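Local coordinates for fatty acid-binding protein 2 (Manduca sexta, PDB 1MDC) that binds fatty acids one to one, holding the hydrophobic ligand inside a beta-barrel, at residues E43-D47 and S48-T52; Y84-G88 and N89-H93. All blocks are in the same frame, centred on the assembly; numbering follows the deposited sequence.

Contact 1 of 2, residues E43-D47 and S48-T52. Unlike the reference sequence in segment 48-52: Asn51 (reference Ile).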
loop_
_atom_site.group_PDB
_atom_site.type_symbol
_atom_site.label_atom_id
_atom_site.label_comp_id
_atom_site.label_asym_id
_atom_site.label_seq_id
_atom_site.Cartn_x
_atom_site.Cartn_y
_atom_site.Cartn_z
ATOM N N GLU A 43 8.812 -8.200 6.732
ATOM C CA GLU A 43 9.730 -8.867 7.663
ATOM C C GLU A 43 9.931 -8.000 8.891
ATOM O O GLU A 43 9.850 -6.785 8.796
ATOM C CB GLU A 43 11.070 -9.260 7.083
ATOM C CG GLU A 43 10.731 -10.115 5.898
ATOM C CD GLU A 43 11.646 -11.196 5.536
ATOM O OE1 GLU A 43 12.687 -10.775 4.889
ATOM O OE2 GLU A 43 11.389 -12.338 5.772
ATOM N N ALA A 44 10.171 -8.639 10.041
ATOM C CA ALA A 44 10.407 -7.954 11.316
ATOM C C ALA A 44 11.901 -8.036 11.570
ATOM O O ALA A 44 12.537 -9.058 11.309
ATOM C CB ALA A 44 9.541 -8.484 12.466
ATOM N N ASN A 45 12.471 -6.946 12.044
ATOM C CA ASN A 45 13.883 -6.864 12.306
ATOM C C ASN A 45 14.154 -6.298 13.679
ATOM O O ASN A 45 15.075 -5.519 13.901
ATOM C CB ASN A 45 14.372 -5.870 11.296
ATOM C CG ASN A 45 15.096 -6.531 10.182
ATOM O OD1 ASN A 45 16.270 -6.198 9.972
ATOM N ND2 ASN A 45 14.417 -7.443 9.470
ATOM N N GLY A 46 13.323 -6.696 14.613
ATOM C CA GLY A 46 13.491 -6.225 15.959
ATOM C C GLY A 46 12.889 -4.855 16.126
ATOM O O GLY A 46 11.694 -4.699 16.357
ATOM N N ASP A 47 13.759 -3.877 15.988
ATOM C CA ASP A 47 13.428 -2.482 16.102
ATOM C C ASP A 47 12.646 -1.929 14.885
ATOM O O ASP A 47 11.856 -0.998 15.017
ATOM C CB ASP A 47 14.811 -1.785 16.337
ATOM C CG ASP A 47 15.451 -1.967 17.752
ATOM O OD1 ASP A 47 15.108 -3.074 18.427
ATOM O OD2 ASP A 47 16.239 -1.144 18.225
ATOM N N SER A 48 12.849 -2.492 13.688
ATOM C CA SER A 48 12.157 -2.010 12.500
ATOM C C SER A 48 11.541 -3.128 11.661
ATOM O O SER A 48 11.733 -4.311 11.893
ATOM C CB SER A 48 13.249 -1.247 11.693
ATOM O OG SER A 48 14.036 -2.168 10.957
ATOM N N TYR A 49 10.778 -2.755 10.667
ATOM C CA TYR A 49 10.163 -3.726 9.796
ATOM C C TYR A 49 10.671 -3.371 8.399
ATOM O O TYR A 49 11.131 -2.240 8.194
ATOM C CB TYR A 49 8.631 -3.535 9.791
ATOM C CG TYR A 49 7.960 -3.854 11.124
ATOM C CD1 TYR A 49 7.569 -5.143 11.403
ATOM C CD2 TYR A 49 7.787 -2.824 12.073
ATOM C CE1 TYR A 49 6.934 -5.419 12.640
ATOM C CE2 TYR A 49 7.180 -3.092 13.292
ATOM C CZ TYR A 49 6.760 -4.409 13.560
ATOM O OH TYR A 49 6.142 -4.663 14.771
ATOM N N SER A 50 10.577 -4.329 7.478
ATOM C CA SER A 50 11.007 -4.154 6.093
ATOM C C SER A 50 9.881 -4.621 5.191
ATOM O O SER A 50 9.269 -5.645 5.468
ATOM C CB SER A 50 12.147 -5.116 5.666
ATOM O OG SER A 50 13.345 -4.731 6.267
ATOM N N ASN A 51 9.622 -3.890 4.113
ATOM C CA ASN A 51 8.587 -4.252 3.165
ATOM C C ASN A 51 9.229 -4.337 1.800
ATOM O O ASN A 51 9.851 -3.380 1.346
ATOM C CB ASN A 51 7.533 -3.107 3.208
ATOM C CG ASN A 51 6.299 -3.235 2.394
ATOM O OD1 ASN A 51 5.652 -2.223 2.037
ATOM N ND2 ASN A 51 5.947 -4.467 2.127
ATOM N N THR A 52 9.100 -5.486 1.159
ATOM C CA THR A 52 9.663 -5.684 -0.159
ATOM C C THR A 52 8.489 -5.772 -1.124
ATOM O O THR A 52 7.595 -6.586 -0.923
ATOM C CB THR A 52 10.438 -6.996 -0.320
ATOM O OG1 THR A 52 11.585 -6.944 0.474
ATOM C CG2 THR A 52 10.816 -7.129 -1.811
#

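Contact 2 of 2, residues Y84-G88 and N89-H93. With SO4 (sulfate ion), chain B.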
loop_
_atom_site.group_PDB
_atom_site.type_symbol
_atom_site.label_atom_id
_atom_site.label_comp_id
_atom_site.label_asym_id
_atom_site.label_seq_id
_atom_site.Cartn_x
_atom_site.Cartn_y
_atom_site.Cartn_z
ATOM N N TYR A 84 3.566 4.240 9.027
ATOM C CA TYR A 84 2.885 2.987 9.186
ATOM C C TYR A 84 2.762 2.717 10.681
ATOM O O TYR A 84 3.651 3.066 11.438
ATOM C CB TYR A 84 3.713 1.810 8.689
ATOM C CG TYR A 84 3.947 1.631 7.218
ATOM C CD1 TYR A 84 4.838 2.479 6.533
ATOM C CD2 TYR A 84 3.278 0.614 6.535
ATOM C CE1 TYR A 84 5.058 2.277 5.187
ATOM C CE2 TYR A 84 3.470 0.425 5.192
ATOM C CZ TYR A 84 4.391 1.267 4.517
ATOM O OH TYR A 84 4.620 1.060 3.172
ATOM N N THR A 85 1.651 2.101 11.080
ATOM C CA THR A 85 1.321 1.689 12.445
ATOM C C THR A 85 1.167 0.178 12.304
ATOM O O THR A 85 0.341 -0.245 11.485
ATOM C CB THR A 85 -0.043 2.218 12.908
ATOM O OG1 THR A 85 0.166 3.608 13.086
ATOM C CG2 THR A 85 -0.300 1.599 14.251
ATOM N N VAL A 86 1.972 -0.609 13.053
ATOM C CA VAL A 86 1.944 -2.081 13.046
ATOM C C VAL A 86 1.263 -2.477 14.360
ATOM O O VAL A 86 1.764 -2.104 15.436
ATOM C CB VAL A 86 3.330 -2.660 12.937
ATOM C CG1 VAL A 86 3.131 -4.148 12.836
ATOM C CG2 VAL A 86 3.932 -2.179 11.615
ATOM N N ASP A 87 0.114 -3.181 14.292
ATOM C CA ASP A 87 -0.616 -3.552 15.505
ATOM C C ASP A 87 -1.177 -4.911 15.278
ATOM O O ASP A 87 -2.289 -5.100 14.790
ATOM C CB ASP A 87 -1.702 -2.461 15.823
ATOM C CG ASP A 87 -2.512 -2.507 17.119
ATOM O OD1 ASP A 87 -2.319 -3.546 17.864
ATOM O OD2 ASP A 87 -3.302 -1.672 17.444
ATOM N N GLY A 88 -0.348 -5.860 15.621
ATOM C CA GLY A 88 -0.729 -7.244 15.451
ATOM C C GLY A 88 -0.864 -7.632 13.960
ATOM O O GLY A 88 0.065 -7.544 13.169
ATOM N N ASN A 89 -2.053 -8.082 13.581
ATOM C CA ASN A 89 -2.304 -8.492 12.211
ATOM C C ASN A 89 -2.809 -7.315 11.354
ATOM O O ASN A 89 -3.126 -7.506 10.194
ATOM C CB ASN A 89 -3.364 -9.615 12.096
ATOM C CG ASN A 89 -4.631 -9.072 12.761
ATOM O OD1 ASN A 89 -4.745 -9.124 14.006
ATOM N ND2 ASN A 89 -5.554 -8.502 11.991
ATOM N N VAL A 90 -2.889 -6.119 11.915
ATOM C CA VAL A 90 -3.361 -4.963 11.149
ATOM C C VAL A 90 -2.238 -3.953 10.971
ATOM O O VAL A 90 -1.706 -3.475 11.971
ATOM C CB VAL A 90 -4.510 -4.176 11.878
ATOM C CG1 VAL A 90 -4.994 -3.010 10.992
ATOM C CG2 VAL A 90 -5.663 -5.107 12.089
ATOM N N VAL A 91 -1.885 -3.626 9.725
ATOM C CA VAL A 91 -0.839 -2.651 9.450
ATOM C C VAL A 91 -1.563 -1.478 8.769
ATOM O O VAL A 91 -2.224 -1.727 7.771
ATOM C CB VAL A 91 0.140 -3.286 8.451
ATOM C CG1 VAL A 91 1.211 -2.232 8.116
ATOM C CG2 VAL A 91 0.846 -4.454 9.182
ATOM N N THR A 92 -1.478 -0.244 9.290
ATOM C CA THR A 92 -2.170 0.877 8.672
ATOM C C THR A 92 -1.143 1.812 8.137
ATOM O O THR A 92 -0.246 2.205 8.854
ATOM C CB THR A 92 -2.954 1.620 9.750
ATOM O OG1 THR A 92 -3.875 0.707 10.329
ATOM C CG2 THR A 92 -3.781 2.749 9.182
ATOM N N HIS A 93 -1.267 2.157 6.881
ATOM C CA HIS A 93 -0.321 3.071 6.280
ATOM C C HIS A 93 -1.041 4.346 5.961
ATOM O O HIS A 93 -1.970 4.287 5.164
ATOM C CB HIS A 93 0.050 2.438 4.935
ATOM C CG HIS A 93 1.135 3.076 4.148
ATOM N ND1 HIS A 93 1.618 2.496 2.903
ATOM C CD2 HIS A 93 1.802 4.203 4.397
ATOM C CE1 HIS A 93 2.589 3.306 2.509
ATOM N NE2 HIS A 93 2.724 4.332 3.325
HETATM S S SO4 B . 1.878 -0.593 1.348
HETATM O O1 SO4 B . 2.446 -0.854 2.676
HETATM O O2 SO4 B . 1.394 -1.830 0.772
HETATM O O3 SO4 B . 0.726 0.315 1.439
HETATM O O4 SO4 B . 2.937 -0.017 0.471
HETATM O O HOH W 1 -0.424 4.914 10.585
#

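Contact 1 of 2, residues E43-D47 and S48-T52
Glu43 and Ser50 face each other as an antiparallel hydrogen-bonded pair, their side chains on the same face of the hairpin. The two backbone bonds of the pair are equally short: Glu43 N to Ser50 O spans 2.9 Å, and Ser50 N to Glu43 O also spans 2.9 Å. Glu43 O also receives a CA-H...O contact from Tyr49 CA, 3.2 Å away. The strand segments approach to 4.6 Å between axes, and their directions differ by 150°, so they depart from exact antiparallel.

Ser48 gives the most surface to the turn. Its carbonyl O accepts a bent bond from Asn45 N at 2.7 Å, and the chain reverses through Gly46 and Asp47. The hydroxyl lies between the backbone N and the carbonyl carbon (chi1 81°), which brings OG against Asn45 CB at 3.7 Å. Gly46 has backbone angles at which a CB would be jammed against the carbonyl O of the preceding residue, so glycine suits this corner.

Ala44 and Tyr49 form the next pair on the other face, a non-hydrogen-bonded one. Here the methyl Ala44 CB approaches the ring obliquely, 4.0 Å from Tyr49 CD1, while Glu43 O lies at the ring edge. Tyr49 also packs on Met42 and on Val86 of strand 78-87. A serine in its place would probably take the ring contact from Ala44 CB and open a gap beside Val86.

Backbone bonding therefore holds this surface hairpin, with one ring adding apolar contact on the second face. Ser48 N, buried here with no partner in the model, is a likely local cost of the turn.

Contact 2 of 2, residues Y84-G88 and N89-H93
Tyr84-Asp87 and Val90-His93 run antiparallel at 171°, with 4.6 Å between their axes, joined by a type II' turn from Asp87 to Val90. Gly88 takes the first corner of this two-residue beta hairpin with a positive phi, and a CB there would clash with Asn89 N. Asp87 and Val90 bond both ways across the turn, and the next hydrogen-bonded pair, Thr85 and Thr92, beyond Val86-Val91, does the same. Val90 N approaches Asp87 O from above the carbonyl plane. A water bridges Thr85 OG1 and Thr92 O.

On the opposite face Tyr84 and His93, a non-hydrogen-bonded pair, lay their rings face to face, centroids 3.8 Å apart and planes 20° from parallel. His93, its CG turned away from the backbone N, swings its imidazole over one face of the phenol, and Tyr84 CZ sits over the imidazole centre. Val91 CG1 meets the phenol at its edge, 3.9 Å from Tyr84 CD2. Phe64 stacks with Tyr84.

Both rings end at a sulfate, probably taken from the crystallisation liquor. His93 ND1 donates to SO4 O3 over 2.8 Å in a nearly straight bond (173°), and Tyr84 OH stands 2.9 Å from SO4 O1. Lys106 NZ binds the same ion, and His93 NE2 is held by Ser82 OG. This face lies near the barrel's fatty-acid site: the His93 side chain is about 6 Å from the bound palmitate, and the Tyr84 side chain about 7 Å from that of Gln40, which binds hexadecanoate. With both nitrogens bonded, the imidazole is probably held in its rotation.

In the fold
From the N terminus the chain forms strand 8-14 and two helices before contact 1 closes the hairpin of strands 39-45 and 48-54. Strands 60-64 and 70-74 follow, the two outermost of the antiparallel sheet, and then contact 2 closes the hairpin of strands 78-87 and 90-97. The contacts are in series, neither nested nor crossed. The hairpins do not neighbour each other in the sheet order, yet they touch: Asn51 OD1 of contact 1 packs 3.6 Å from Tyr84 OH of contact 2. Side chains thus bring together strands 48-54 and 78-87, each next to an outermost strand, consistent with the barrel that encloses the fatty acid in this family.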